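Local coordinates for 373aa long hypothetical citrate synthase (Sulfolobus tokodaii, PDB 1VGP), which is a hypothetical citrate synthase family protein with a largely helical fold, assembled from two chains, at residues Ile121-Arg135 / Glu323-Val337. Numbering follows the deposited sequence.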
ATOM      1  N   ILE A 121      -1.895  16.715  -0.864  1.00 34.79           N
ATOM      2  CA  ILE A 121      -2.277  17.103   0.491  1.00 34.95           C
ATOM      3  C   ILE A 121      -3.513  18.007   0.454  1.00 36.14           C
ATOM      4  O   ILE A 121      -4.424  17.886   1.273  1.00 37.42           O
ATOM      5  CB  ILE A 121      -1.103  17.857   1.182  1.00 32.67           C
ATOM      6  CG1 ILE A 121       0.050  16.887   1.426  1.00 33.13           C
ATOM      7  CG2 ILE A 121      -1.561  18.477   2.488  1.00 31.40           C
ATOM      8  CD1 ILE A 121       1.331  17.544   1.840  1.00 32.59           C
ATOM      9  N   SER A 122      -3.529  18.904  -0.520  1.00 36.67           N
ATOM     10  CA  SER A 122      -4.581  19.890  -0.638  1.00 37.01           C
ATOM     11  C   SER A 122      -5.921  19.300  -1.082  1.00 36.48           C
ATOM     12  O   SER A 122      -6.979  19.884  -0.825  1.00 37.95           O
ATOM     13  CB  SER A 122      -4.157  20.976  -1.613  1.00 38.67           C
ATOM     14  OG  SER A 122      -5.026  20.986  -2.725  1.00 43.12           O
ATOM     15  N   LYS A 123      -5.882  18.147  -1.742  1.00 34.09           N
ATOM     16  CA  LYS A 123      -7.103  17.534  -2.257  1.00 31.53           C
ATOM     17  C   LYS A 123      -7.792  16.597  -1.272  1.00 32.30           C
ATOM     18  O   LYS A 123      -8.972  16.287  -1.440  1.00 33.47           O
ATOM     19  CB  LYS A 123      -6.811  16.765  -3.546  1.00 30.36           C
ATOM     20  CG  LYS A 123      -6.603  17.654  -4.766  1.00 26.20           C
ATOM     21  CD  LYS A 123      -5.883  16.904  -5.862  1.00 27.51           C
ATOM     22  CE  LYS A 123      -5.809  17.733  -7.125  1.00 28.71           C
ATOM     23  NZ  LYS A 123      -4.579  18.554  -7.152  1.00 30.34           N
ATOM     24  N   PHE A 124      -7.067  16.133  -0.255  1.00 32.84           N
ATOM     25  CA  PHE A 124      -7.648  15.197   0.707  1.00 30.75           C
ATOM     26  C   PHE A 124      -8.929  15.772   1.289  1.00 29.82           C
ATOM     27  O   PHE A 124      -9.976  15.134   1.261  1.00 28.15           O
ATOM     28  CB  PHE A 124      -6.661  14.883   1.838  1.00 30.40           C
ATOM     29  CG  PHE A 124      -5.856  13.630   1.613  1.00 29.89           C
ATOM     30  CD1 PHE A 124      -6.065  12.505   2.399  1.00 27.54           C
ATOM     31  CD2 PHE A 124      -4.889  13.577   0.611  1.00 30.82           C
ATOM     32  CE1 PHE A 124      -5.319  11.345   2.194  1.00 28.99           C
ATOM     33  CE2 PHE A 124      -4.139  12.420   0.398  1.00 28.40           C
ATOM     34  CZ  PHE A 124      -4.355  11.300   1.189  1.00 28.47           C
ATOM     35  N   PRO A 125      -8.866  17.005   1.813  1.00 30.70           N
ATOM     36  CA  PRO A 125     -10.089  17.577   2.391  1.00 31.86           C
ATOM     37  C   PRO A 125     -11.248  17.682   1.389  1.00 31.40           C
ATOM     38  O   PRO A 125     -12.408  17.461   1.750  1.00 31.30           O
ATOM     39  CB  PRO A 125      -9.628  18.935   2.935  1.00 30.79           C
ATOM     40  CG  PRO A 125      -8.340  19.226   2.221  1.00 32.05           C
ATOM     41  CD  PRO A 125      -7.704  17.897   1.983  1.00 30.01           C
ATOM     42  N   THR A 126     -10.923  17.989   0.132  1.00 31.22           N
ATOM     43  CA  THR A 126     -11.915  18.061  -0.941  1.00 30.43           C
ATOM     44  C   THR A 126     -12.567  16.708  -1.193  1.00 30.66           C
ATOM     45  O   THR A 126     -13.782  16.624  -1.375  1.00 31.46           O
ATOM     46  CB  THR A 126     -11.289  18.545  -2.272  1.00 30.91           C
ATOM     47  OG1 THR A 126     -10.346  19.591  -2.022  1.00 31.67           O
ATOM     48  CG2 THR A 126     -12.352  19.076  -3.192  1.00 29.71           C
ATOM     49  N   ILE A 127     -11.759  15.649  -1.217  1.00 30.22           N
ATOM     50  CA  ILE A 127     -12.297  14.290  -1.335  1.00 29.33           C
ATOM     51  C   ILE A 127     -13.215  14.000  -0.149  1.00 30.42           C
ATOM     52  O   ILE A 127     -14.338  13.530  -0.317  1.00 30.54           O
ATOM     53  CB  ILE A 127     -11.174  13.227  -1.340  1.00 27.23           C
ATOM     54  CG1 ILE A 127     -10.261  13.429  -2.555  1.00 27.76           C
ATOM     55  CG2 ILE A 127     -11.777  11.832  -1.346  1.00 24.03           C
ATOM     56  CD1 ILE A 127      -9.049  12.515  -2.568  1.00 23.44           C
ATOM     57  N   VAL A 128     -12.729  14.291   1.052  1.00 29.56           N
ATOM     58  CA  VAL A 128     -13.457  13.928   2.252  1.00 32.76           C
ATOM     59  C   VAL A 128     -14.779  14.697   2.340  1.00 35.11           C
ATOM     60  O   VAL A 128     -15.847  14.095   2.478  1.00 33.31           O
ATOM     61  CB  VAL A 128     -12.593  14.183   3.514  1.00 32.58           C
ATOM     62  CG1 VAL A 128     -13.363  13.815   4.777  1.00 30.27           C
ATOM     63  CG2 VAL A 128     -11.318  13.358   3.433  1.00 30.41           C
ATOM     64  N   ALA A 129     -14.718  16.021   2.244  1.00 35.71           N
ATOM     65  CA  ALA A 129     -15.929  16.831   2.373  1.00 35.94           C
ATOM     66  C   ALA A 129     -16.956  16.492   1.282  1.00 36.95           C
ATOM     67  O   ALA A 129     -18.153  16.371   1.563  1.00 36.41           O
ATOM     68  CB  ALA A 129     -15.577  18.321   2.321  1.00 33.88           C
ATOM     69  N   ASN A 130     -16.481  16.332   0.046  1.00 37.18           N
ATOM     70  CA  ASN A 130     -17.354  16.045  -1.088  1.00 36.42           C
ATOM     71  C   ASN A 130     -18.108  14.743  -0.885  1.00 36.01           C
ATOM     72  O   ASN A 130     -19.291  14.639  -1.204  1.00 36.56           O
ATOM     73  CB  ASN A 130     -16.541  15.957  -2.378  1.00 38.22           C
ATOM     74  CG  ASN A 130     -16.293  17.319  -3.005  1.00 41.61           C
ATOM     75  OD1 ASN A 130     -15.773  17.417  -4.120  1.00 43.40           O
ATOM     76  ND2 ASN A 130     -16.665  18.381  -2.287  1.00 41.15           N
ATOM     77  N   TYR A 131     -17.427  13.741  -0.348  1.00 36.50           N
ATOM     78  CA  TYR A 131     -18.080  12.460  -0.150  1.00 37.17           C
ATOM     79  C   TYR A 131     -19.131  12.545   0.947  1.00 37.98           C
ATOM     80  O   TYR A 131     -20.190  11.921   0.848  1.00 35.13           O
ATOM     81  CB  TYR A 131     -17.064  11.375   0.210  1.00 33.41           C
ATOM     82  CG  TYR A 131     -17.698  10.003   0.253  1.00 31.42           C
ATOM     83  CD1 TYR A 131     -18.397   9.504  -0.848  1.00 30.29           C
ATOM     84  CD2 TYR A 131     -17.637   9.220   1.404  1.00 29.58           C
ATOM     85  CE1 TYR A 131     -19.020   8.257  -0.799  1.00 28.40           C
ATOM     86  CE2 TYR A 131     -18.253   7.974   1.467  1.00 26.84           C
ATOM     87  CZ  TYR A 131     -18.942   7.501   0.364  1.00 27.30           C
ATOM     88  OH  TYR A 131     -19.542   6.262   0.420  1.00 28.35           O
ATOM     89  N   ALA A 132     -18.829  13.318   1.989  1.00 39.25           N
ATOM     90  CA  ALA A 132     -19.724  13.465   3.125  1.00 40.20           C
ATOM     91  C   ALA A 132     -21.052  14.110   2.712  1.00 42.20           C
ATOM     92  O   ALA A 132     -22.122  13.701   3.179  1.00 43.26           O
ATOM     93  CB  ALA A 132     -19.049  14.295   4.211  1.00 38.11           C
ATOM     94  N   ARG A 133     -20.981  15.111   1.835  1.00 41.28           N
ATOM     95  CA  ARG A 133     -22.179  15.758   1.309  1.00 42.10           C
ATOM     96  C   ARG A 133     -22.956  14.799   0.422  1.00 41.15           C
ATOM     97  O   ARG A 133     -24.135  14.533   0.650  1.00 35.63           O
ATOM     98  CB  ARG A 133     -21.795  16.991   0.492  1.00 46.24           C
ATOM     99  CG  ARG A 133     -20.824  17.931   1.187  1.00 50.79           C
ATOM    100  CD  ARG A 133     -21.563  19.020   1.938  1.00 52.26           C
ATOM    101  NE  ARG A 133     -22.568  19.660   1.101  1.00 55.10           N
ATOM    102  CZ  ARG A 133     -23.334  20.671   1.495  1.00 54.92           C
ATOM    103  NH1 ARG A 133     -23.153  21.220   2.690  1.00 55.33           N
ATOM    104  NH2 ARG A 133     -24.289  21.126   0.696  1.00 55.44           N
ATOM    105  N   LEU A 134     -22.280  14.286  -0.599  1.00 43.06           N
ATOM    106  CA  LEU A 134     -22.877  13.316  -1.513  1.00 45.40           C
ATOM    107  C   LEU A 134     -23.538  12.171  -0.754  1.00 46.65           C
ATOM    108  O   LEU A 134     -24.614  11.710  -1.114  1.00 47.04           O
ATOM    109  CB  LEU A 134     -21.798  12.760  -2.442  1.00 45.20           C
ATOM    110  CG  LEU A 134     -21.649  13.392  -3.825  1.00 47.30           C
ATOM    111  CD1 LEU A 134     -22.184  14.812  -3.828  1.00 48.43           C
ATOM    112  CD2 LEU A 134     -20.180  13.364  -4.222  1.00 47.60           C
ATOM    113  N   ARG A 135     -22.882  11.711   0.299  1.00 49.45           N
ATOM    114  CA  ARG A 135     -23.397  10.599   1.073  1.00 51.23           C
ATOM    115  C   ARG A 135     -24.698  11.019   1.748  1.00 52.36           C
ATOM    116  O   ARG A 135     -25.647  10.243   1.817  1.00 53.50           O
ATOM    117  CB  ARG A 135     -22.364  10.177   2.121  1.00 51.51           C
ATOM    118  CG  ARG A 135     -22.829   9.100   3.062  1.00 48.91           C
ATOM    119  CD  ARG A 135     -22.083   9.207   4.370  1.00 51.29           C
ATOM    120  NE  ARG A 135     -21.292   8.009   4.612  1.00 55.69           N
ATOM    121  CZ  ARG A 135     -20.925   7.581   5.815  1.00 55.80           C
ATOM    122  NH1 ARG A 135     -20.331   6.400   5.937  1.00 55.87           N
ATOM    123  NH2 ARG A 135     -21.146   8.330   6.893  1.00 55.58           N
ATOM    124  N   GLU A 323     -19.295  12.805  10.797  1.00 41.97           N
ATOM    125  CA  GLU A 323     -19.848  11.577  11.326  1.00 42.65           C
ATOM    126  C   GLU A 323     -18.691  10.644  11.652  1.00 41.32           C
ATOM    127  O   GLU A 323     -17.635  10.672  11.010  1.00 38.40           O
ATOM    128  CB  GLU A 323     -20.822  10.992  10.310  1.00 48.01           C
ATOM    129  CG  GLU A 323     -21.657  12.081   9.624  1.00 55.86           C
ATOM    130  CD  GLU A 323     -23.119  11.719   9.475  1.00 63.39           C
ATOM    131  OE1 GLU A 323     -23.863  12.510   8.844  1.00 68.27           O
ATOM    132  OE2 GLU A 323     -23.528  10.648   9.982  1.00 67.39           O
ATOM    133  N   PRO A 324     -18.865   9.825  12.694  1.00 41.24           N
ATOM    134  CA  PRO A 324     -17.799   8.993  13.256  1.00 39.67           C
ATOM    135  C   PRO A 324     -16.974   8.166  12.287  1.00 39.46           C
ATOM    136  O   PRO A 324     -15.809   7.894  12.561  1.00 41.88           O
ATOM    137  CB  PRO A 324     -18.516   8.119  14.289  1.00 37.92           C
ATOM    138  CG  PRO A 324     -19.986   8.378  14.080  1.00 39.20           C
ATOM    139  CD  PRO A 324     -20.093   9.736  13.494  1.00 39.25           C
ATOM    140  N   ASP A 325     -17.537   7.752  11.161  1.00 40.66           N
ATOM    141  CA  ASP A 325     -16.739   6.914  10.268  1.00 43.07           C
ATOM    142  C   ASP A 325     -15.934   7.749   9.288  1.00 40.81           C
ATOM    143  O   ASP A 325     -15.221   7.225   8.430  1.00 41.46           O
ATOM    144  CB  ASP A 325     -17.617   5.893   9.529  1.00 45.28           C
ATOM    145  CG  ASP A 325     -18.781   6.527   8.820  1.00 49.29           C
ATOM    146  OD1 ASP A 325     -19.724   5.784   8.470  1.00 49.50           O
ATOM    147  OD2 ASP A 325     -18.751   7.764   8.615  1.00 52.02           O
ATOM    148  N   PHE A 326     -16.031   9.064   9.442  1.00 38.41           N
ATOM    149  CA  PHE A 326     -15.181   9.989   8.702  1.00 35.12           C
ATOM    150  C   PHE A 326     -13.960  10.398   9.513  1.00 31.67           C
ATOM    151  O   PHE A 326     -13.032  10.998   8.980  1.00 29.99           O
ATOM    152  CB  PHE A 326     -15.982  11.232   8.323  1.00 34.21           C
ATOM    153  CG  PHE A 326     -16.678  11.116   7.005  1.00 35.26           C
ATOM    154  CD1 PHE A 326     -16.061  11.553   5.843  1.00 35.30           C
ATOM    155  CD2 PHE A 326     -17.952  10.555   6.920  1.00 35.73           C
ATOM    156  CE1 PHE A 326     -16.699  11.437   4.611  1.00 38.20           C
ATOM    157  CE2 PHE A 326     -18.597  10.436   5.691  1.00 36.66           C
ATOM    158  CZ  PHE A 326     -17.970  10.878   4.533  1.00 36.61           C
ATOM    159  N   PHE A 327     -13.968  10.079  10.802  1.00 31.37           N
ATOM    160  CA  PHE A 327     -12.899  10.521  11.696  1.00 34.04           C
ATOM    161  C   PHE A 327     -11.511  10.087  11.201  1.00 32.97           C
ATOM    162  O   PHE A 327     -10.605  10.911  11.083  1.00 30.49           O
ATOM    163  CB  PHE A 327     -13.137   9.995  13.122  1.00 34.01           C
ATOM    164  CG  PHE A 327     -14.355  10.579  13.803  1.00 37.15           C
ATOM    165  CD1 PHE A 327     -14.750  10.119  15.055  1.00 35.89           C
ATOM    166  CD2 PHE A 327     -15.108  11.586  13.197  1.00 38.90           C
ATOM    167  CE1 PHE A 327     -15.870  10.653  15.690  1.00 35.47           C
ATOM    168  CE2 PHE A 327     -16.232  12.123  13.833  1.00 38.12           C
ATOM    169  CZ  PHE A 327     -16.610  11.652  15.079  1.00 36.06           C
ATOM    170  N   PRO A 328     -11.334   8.786  10.899  1.00 32.33           N
ATOM    171  CA  PRO A 328     -10.041   8.322  10.374  1.00 31.62           C
ATOM    172  C   PRO A 328      -9.583   9.061   9.124  1.00 30.80           C
ATOM    173  O   PRO A 328      -8.392   9.346   8.958  1.00 29.18           O
ATOM    174  CB  PRO A 328     -10.269   6.831  10.102  1.00 31.68           C
ATOM    175  CG  PRO A 328     -11.751   6.660  10.084  1.00 32.07           C
ATOM    176  CD  PRO A 328     -12.275   7.663  11.066  1.00 32.24           C
ATOM    177  N   ALA A 329     -10.529   9.367   8.239  1.00 29.67           N
ATOM    178  CA  ALA A 329     -10.211  10.064   6.992  1.00 27.55           C
ATOM    179  C   ALA A 329      -9.771  11.523   7.201  1.00 27.79           C
ATOM    180  O   ALA A 329      -8.920  12.020   6.462  1.00 25.09           O
ATOM    181  CB  ALA A 329     -11.410  10.001   6.057  1.00 27.78           C
ATOM    182  N   VAL A 330     -10.357  12.203   8.193  1.00 28.21           N
ATOM    183  CA  VAL A 330      -9.878  13.528   8.611  1.00 29.14           C
ATOM    184  C   VAL A 330      -8.484  13.430   9.251  1.00 30.48           C
ATOM    185  O   VAL A 330      -7.628  14.289   9.028  1.00 30.48           O
ATOM    186  CB  VAL A 330     -10.858  14.203   9.621  1.00 28.86           C
ATOM    187  CG1 VAL A 330     -10.432  15.645   9.898  1.00 24.74           C
ATOM    188  CG2 VAL A 330     -12.281  14.175   9.070  1.00 27.58           C
ATOM    189  N   PHE A 331      -8.272  12.380  10.041  1.00 30.81           N
ATOM    190  CA  PHE A 331      -6.943  11.999  10.500  1.00 31.84           C
ATOM    191  C   PHE A 331      -5.991  11.955   9.296  1.00 32.56           C
ATOM    192  O   PHE A 331      -4.922  12.580   9.296  1.00 31.55           O
ATOM    193  CB  PHE A 331      -7.034  10.623  11.170  1.00 35.82           C
ATOM    194  CG  PHE A 331      -5.807  10.215  11.950  1.00 39.65           C
ATOM    195  CD1 PHE A 331      -4.526  10.533  11.515  1.00 41.12           C
ATOM    196  CD2 PHE A 331      -5.944   9.468  13.117  1.00 41.06           C
ATOM    197  CE1 PHE A 331      -3.400  10.119  12.227  1.00 40.87           C
ATOM    198  CE2 PHE A 331      -4.828   9.053  13.831  1.00 41.17           C
ATOM    199  CZ  PHE A 331      -3.554   9.380  13.382  1.00 40.15           C
ATOM    200  N   ALA A 332      -6.395  11.215   8.267  1.00 31.59           N
ATOM    201  CA  ALA A 332      -5.547  10.990   7.097  1.00 30.76           C
ATOM    202  C   ALA A 332      -5.170  12.305   6.415  1.00 31.19           C
ATOM    203  O   ALA A 332      -4.036  12.466   5.933  1.00 29.90           O
ATOM    204  CB  ALA A 332      -6.259  10.076   6.118  1.00 28.36           C
ATOM    205  N   SER A 333      -6.125  13.233   6.373  1.00 30.14           N
ATOM    206  CA  SER A 333      -5.888  14.556   5.804  1.00 32.58           C
ATOM    207  C   SER A 333      -4.668  15.186   6.441  1.00 32.36           C
ATOM    208  O   SER A 333      -3.837  15.785   5.760  1.00 32.32           O
ATOM    209  CB  SER A 333      -7.087  15.473   6.043  1.00 35.06           C
ATOM    210  OG  SER A 333      -8.241  14.717   6.315  1.00 45.59           O
ATOM    211  N   ALA A 334      -4.578  15.064   7.758  1.00 31.77           N
ATOM    212  CA  ALA A 334      -3.455  15.626   8.487  1.00 31.59           C
ATOM    213  C   ALA A 334      -2.207  14.790   8.227  1.00 31.43           C
ATOM    214  O   ALA A 334      -1.157  15.317   7.860  1.00 30.54           O
ATOM    215  CB  ALA A 334      -3.770  15.655   9.970  1.00 31.06           C
ATOM    216  N   ARG A 335      -2.332  13.481   8.410  1.00 30.32           N
ATOM    217  CA  ARG A 335      -1.159  12.633   8.481  1.00 31.63           C
ATOM    218  C   ARG A 335      -0.454  12.529   7.126  1.00 31.90           C
ATOM    219  O   ARG A 335       0.742  12.260   7.059  1.00 30.19           O
ATOM    220  CB  ARG A 335      -1.553  11.237   8.997  1.00 30.65           C
ATOM    221  CG  ARG A 335      -0.386  10.295   9.299  1.00 30.32           C
ATOM    222  CD  ARG A 335       0.745  10.965  10.084  1.00 30.73           C
ATOM    223  NE  ARG A 335       0.305  11.507  11.364  1.00 31.22           N
ATOM    224  CZ  ARG A 335       0.036  10.778  12.446  1.00 32.40           C
ATOM    225  NH1 ARG A 335       0.138   9.453  12.420  1.00 33.27           N
ATOM    226  NH2 ARG A 335      -0.332  11.376  13.572  1.00 29.70           N
ATOM    227  N   VAL A 336      -1.186  12.755   6.041  1.00 33.12           N
ATOM    228  CA  VAL A 336      -0.579  12.619   4.720  1.00 33.30           C
ATOM    229  C   VAL A 336       0.584  13.613   4.545  1.00 32.91           C
ATOM    230  O   VAL A 336       1.534  13.353   3.797  1.00 32.56           O
ATOM    231  CB  VAL A 336      -1.626  12.827   3.595  1.00 32.84           C
ATOM    232  CG1 VAL A 336      -2.185  14.230   3.639  1.00 32.25           C
ATOM    233  CG2 VAL A 336      -0.996  12.535   2.245  1.00 28.11           C
ATOM    234  N   VAL A 337       0.507  14.742   5.243  1.00 30.94           N
ATOM    235  CA  VAL A 337       1.616  15.676   5.264  1.00 31.44           C
ATOM    236  C   VAL A 337       2.833  14.997   5.872  1.00 31.08           C
ATOM    237  O   VAL A 337       3.934  15.081   5.328  1.00 31.83           O
ATOM    238  CB  VAL A 337       1.272  16.940   6.087  1.00 31.80           C
ATOM    239  CG1 VAL A 337       2.500  17.839   6.221  1.00 30.55           C
ATOM    240  CG2 VAL A 337       0.135  17.693   5.411  1.00 31.67           C
TER
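The Phe326 ring sets its rim against one face of the Arg135 guanidinium, CE2 3.5 Å from NH2, with the two planes nearly perpendicular (89°). At the guanidinium edge, almost in its plane, lies Asp325 OD1, 2.7 Å from NH1 in a salt bridge with a nearly straight hydrogen bond (N-H...O 169°), although OD1 itself is met from above the carboxylate plane. NH2 adds only weak bonds to both oxygens of this salt bridge. Arg135 has CG anti to its backbone N and bends at chi3, which carries the group alongside the ring. The neighbouring CZ of Phe326 approaches Ala132 CB obliquely at 3.6 Å, and the ring meets that of Tyr131 rim to rim, planes 39° apart. Val336 CG1 sits over the centre of one face of Phe124 in a CH-pi contact, 4.1 Å from the centroid, while Ile203 and Ile207 of helix 199-210 also touch the Phe124 side chain. Two antiparallel helices of the mainly helical citrate synthase fold, 113-135 and 327-346, pair here, their local axes 8.9 Å apart. Val128 fits between Phe326, Ala329 and Ser333, its CG1 3.7 Å from Phe326 CD1. Ile121 CG2 closes on Val337 CG2 at 3.5 Å, the side chains crossing at about a right angle.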